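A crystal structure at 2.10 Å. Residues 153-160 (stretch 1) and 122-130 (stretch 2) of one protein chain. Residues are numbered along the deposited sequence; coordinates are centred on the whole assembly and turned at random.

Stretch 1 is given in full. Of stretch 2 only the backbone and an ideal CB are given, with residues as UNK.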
# COMPACT_ATOMS: atom_id res chain seq x y z
N VAL A 153 -10.57 8.76 -3.63
CA VAL A 153 -10.69 9.37 -2.31
C VAL A 153 -9.65 10.48 -2.26
O VAL A 153 -8.45 10.23 -2.08
CB VAL A 153 -10.42 8.33 -1.22
CG1 VAL A 153 -10.66 8.94 0.16
CG2 VAL A 153 -11.33 7.13 -1.43
N VAL A 154 -10.13 11.71 -2.41
CA VAL A 154 -9.26 12.88 -2.45
C VAL A 154 -9.22 13.76 -1.20
O VAL A 154 -10.26 14.12 -0.65
CB VAL A 154 -9.65 13.77 -3.67
CG1 VAL A 154 -8.74 14.98 -3.76
CG2 VAL A 154 -9.57 12.95 -4.93
N PHE A 155 -8.01 14.10 -0.79
CA PHE A 155 -7.78 14.95 0.37
C PHE A 155 -7.56 16.37 -0.13
O PHE A 155 -7.03 16.57 -1.23
CB PHE A 155 -6.53 14.50 1.14
CG PHE A 155 -6.78 13.39 2.12
CD1 PHE A 155 -7.00 13.67 3.46
CD2 PHE A 155 -6.80 12.06 1.71
CE1 PHE A 155 -7.22 12.65 4.38
CE2 PHE A 155 -7.03 11.04 2.62
CZ PHE A 155 -7.24 11.33 3.96
N GLY A 156 -7.96 17.35 0.67
CA GLY A 156 -7.80 18.74 0.28
C GLY A 156 -8.13 19.71 1.40
O GLY A 156 -8.45 19.29 2.51
N LEU A 157 -8.04 21.01 1.11
CA LEU A 157 -8.33 22.04 2.11
C LEU A 157 -9.69 22.66 1.84
O LEU A 157 -10.02 23.01 0.71
CB LEU A 157 -7.26 23.13 2.07
CG LEU A 157 -5.80 22.71 2.19
CD1 LEU A 157 -4.90 23.94 2.10
CD2 LEU A 157 -5.58 21.98 3.50
N GLN A 158 -10.48 22.79 2.90
CA GLN A 158 -11.80 23.37 2.75
C GLN A 158 -11.63 24.88 2.57
O GLN A 158 -11.07 25.32 1.56
CB GLN A 158 -12.64 23.05 3.99
CG GLN A 158 -14.13 22.92 3.72
CD GLN A 158 -14.76 21.84 4.57
OE1 GLN A 158 -14.37 21.63 5.72
NE2 GLN A 158 -15.76 21.16 4.02
N GLU A 159 -12.09 25.67 3.53
CA GLU A 159 -11.98 27.13 3.45
C GLU A 159 -11.81 27.71 4.85
O GLU A 159 -10.95 28.56 5.09
CB GLU A 159 -13.22 27.71 2.78
CG GLU A 159 -13.28 29.23 2.77
CD GLU A 159 -12.35 29.87 1.75
OE1 GLU A 159 -11.11 29.72 1.86
OE2 GLU A 159 -12.87 30.52 0.82
N ASP A 160 -12.68 27.27 5.75
CA ASP A 160 -12.67 27.66 7.16
C ASP A 160 -11.84 26.56 7.78
O ASP A 160 -10.61 26.66 7.83
CB ASP A 160 -14.07 27.61 7.78
CG ASP A 160 -15.04 28.60 7.18
OD1 ASP A 160 -15.21 28.61 5.94
OD2 ASP A 160 -15.64 29.39 7.95
N UNK A 122 1.24 20.88 2.86
CA UNK A 122 1.55 21.78 1.76
C UNK A 122 0.62 21.61 0.56
O UNK A 122 0.73 22.34 -0.42
CB UNK A 122 3.00 21.57 1.32
N UNK A 123 -0.29 20.63 0.61
CA UNK A 123 -1.20 20.42 -0.51
C UNK A 123 -2.10 21.65 -0.68
O UNK A 123 -2.49 22.28 0.30
CB UNK A 123 -2.04 19.16 -0.30
N UNK A 124 -2.42 22.00 -1.93
CA UNK A 124 -3.25 23.17 -2.19
C UNK A 124 -4.62 22.85 -2.78
O UNK A 124 -5.42 23.76 -3.03
CB UNK A 124 -2.51 24.11 -3.14
N UNK A 125 -4.90 21.58 -3.00
CA UNK A 125 -6.19 21.19 -3.55
C UNK A 125 -7.28 21.66 -2.59
O UNK A 125 -7.14 21.56 -1.36
CB UNK A 125 -6.26 19.68 -3.78
N UNK A 126 -8.38 22.18 -3.14
CA UNK A 126 -9.47 22.70 -2.33
C UNK A 126 -10.82 22.02 -2.57
O UNK A 126 -11.14 21.63 -3.69
CB UNK A 126 -9.61 24.20 -2.59
N UNK A 127 -11.59 21.86 -1.50
CA UNK A 127 -12.91 21.27 -1.54
C UNK A 127 -13.83 22.36 -1.03
O UNK A 127 -13.61 22.88 0.07
CB UNK A 127 -13.01 19.98 -0.72
N UNK A 128 -14.86 22.70 -1.80
CA UNK A 128 -15.76 23.77 -1.39
C UNK A 128 -17.24 23.38 -1.39
O UNK A 128 -17.88 23.27 -2.46
CB UNK A 128 -15.56 24.98 -2.31
N UNK A 129 -17.79 23.23 -0.18
CA UNK A 129 -19.19 22.88 0.03
C UNK A 129 -20.01 24.09 -0.46
O UNK A 129 -19.75 25.22 -0.06
CB UNK A 129 -19.48 22.54 1.49
N UNK A 130 -21.03 23.84 -1.28
CA UNK A 130 -21.86 24.91 -1.82
C UNK A 130 -23.28 24.39 -2.06
O UNK A 130 -23.64 24.03 -3.18
CB UNK A 130 -21.26 25.46 -3.12

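The backbones meet at one bridge, Leu 157 opposite position 126, with CA atoms 4.6 Å apart. Two hydrogen bonds hold it: Leu 157 N donates to the carbonyl O of position 125 at 2.7 Å, and the N of position 127 donates to Leu 157 O at 2.9 Å.

Position 122 directs its CB away from stretch 1 and has nothing of it nearby; many residues would serve, and the deposited one is Ala 122.

At position 123 the CB points toward stretch 1, yet no atom of that stretch lies within 5.5 Å of it. A short side chain would leave the intervening space unfilled, whereas a long, flexible, apolar one could cross to Gly 156 and the CB of Phe 155; methionine fits best, and leucine could reach Gly 156 less fully. The residue is Met 123. Its chain, with chi1 p, chi2 t and chi3 p, reaches far enough to set SD 3.8 Å from Gly 156 CA and CE 3.9 Å from Phe 155 CB. Leu 157 CD1 lies 3.4 Å from Met 123 O.

Position 124 points away. A polar or charged side chain is a reasonable choice; it is Arg 124, which makes no contact here.

At position 125 the CB points sideways, 4.4 Å from Gly 156 CA, and there is little depth between the two backbones. Small or beta-branched residues such as alanine, serine, valine or threonine would fit. It is Thr 125, whose CG2 packs 3.3 Å from Gly 156 CA, while OG1 is hydrogen-bonded elsewhere in the structure.

Position 126 has extended angles and a sideways CB 3.5 Å from Leu 157 O. Many residues would be tolerated, especially those whose chain can run outward. It is Arg 126, whose CA lies 3.1 Å from Leu 157 O in a CA-H...O contact and whose end leads away.

At position 127 the extended backbone favours beta-branched residues, and Gly 156 leaves room for a modest apolar group. Valine or isoleucine would suit; Val 127 brings CG2 to 4.5 Å from Gly 156 CA. Its carbonyl receives a CA-H...O contact, 3.3 Å from Gln 158 CA to Val 127 O.

Position 128 also points sideways, but Glu 159 offers a negative charge within range of a long side chain, which favours lysine or arginine. Arg 128 forms a salt bridge, NH2 to Glu 159 OE2 at 3.3 Å. The oxygen lies well out of the guanidinium plane, so the attraction is one of charge alone.

Position 129 faces sideways near the end of Gln 158, where a medium or long side chain could lie alongside it. Leu 129 does so through CD1.

Position 130 is out of reach of stretch 1, which therefore sets no preference; many residues would serve. It is Asp 130, whose OD1 lies 3.5 Å from Arg 128 NH1 in a salt bridge.

Stretch 2 (122-130) AMRTRVRLD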
# COMPACT_ATOMS: atom_id res chain seq x y z
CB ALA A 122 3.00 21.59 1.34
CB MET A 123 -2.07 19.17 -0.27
CG MET A 123 -2.90 19.20 1.00
SD MET A 123 -4.17 17.90 1.05
CE MET A 123 -3.19 16.43 1.44
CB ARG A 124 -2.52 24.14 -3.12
CG ARG A 124 -1.49 25.02 -2.42
CD ARG A 124 -0.10 24.78 -2.96
NE ARG A 124 -0.08 24.83 -4.42
CZ ARG A 124 1.04 24.89 -5.14
NH1 ARG A 124 2.22 24.90 -4.54
NH2 ARG A 124 0.97 24.93 -6.47
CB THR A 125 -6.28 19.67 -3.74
OG1 THR A 125 -7.60 19.31 -4.15
CG2 THR A 125 -5.95 18.96 -2.45
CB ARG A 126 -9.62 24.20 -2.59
CG ARG A 126 -9.42 24.61 -4.04
CD ARG A 126 -9.09 26.09 -4.16
NE ARG A 126 -9.04 26.53 -5.55
CZ ARG A 126 -8.11 26.14 -6.42
NH1 ARG A 126 -7.14 25.32 -6.04
NH2 ARG A 126 -8.14 26.58 -7.67
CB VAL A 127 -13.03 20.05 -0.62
CG1 VAL A 127 -14.45 19.54 -0.60
CG2 VAL A 127 -12.07 18.95 -1.07
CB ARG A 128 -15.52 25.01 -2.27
CG ARG A 128 -14.45 25.95 -1.74
CD ARG A 128 -14.57 27.37 -2.31
NE ARG A 128 -15.85 27.96 -1.91
CZ ARG A 128 -16.16 28.38 -0.69
NH1 ARG A 128 -17.36 28.90 -0.46
NH2 ARG A 128 -15.29 28.28 0.31
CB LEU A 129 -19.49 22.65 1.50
CG LEU A 129 -18.91 21.42 2.19
CD1 LEU A 129 -19.08 21.54 3.70
CD2 LEU A 129 -19.57 20.16 1.67
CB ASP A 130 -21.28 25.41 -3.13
CG ASP A 130 -19.93 26.08 -2.96
OD1 ASP A 130 -19.85 27.05 -2.18
OD2 ASP A 130 -18.95 25.62 -3.58
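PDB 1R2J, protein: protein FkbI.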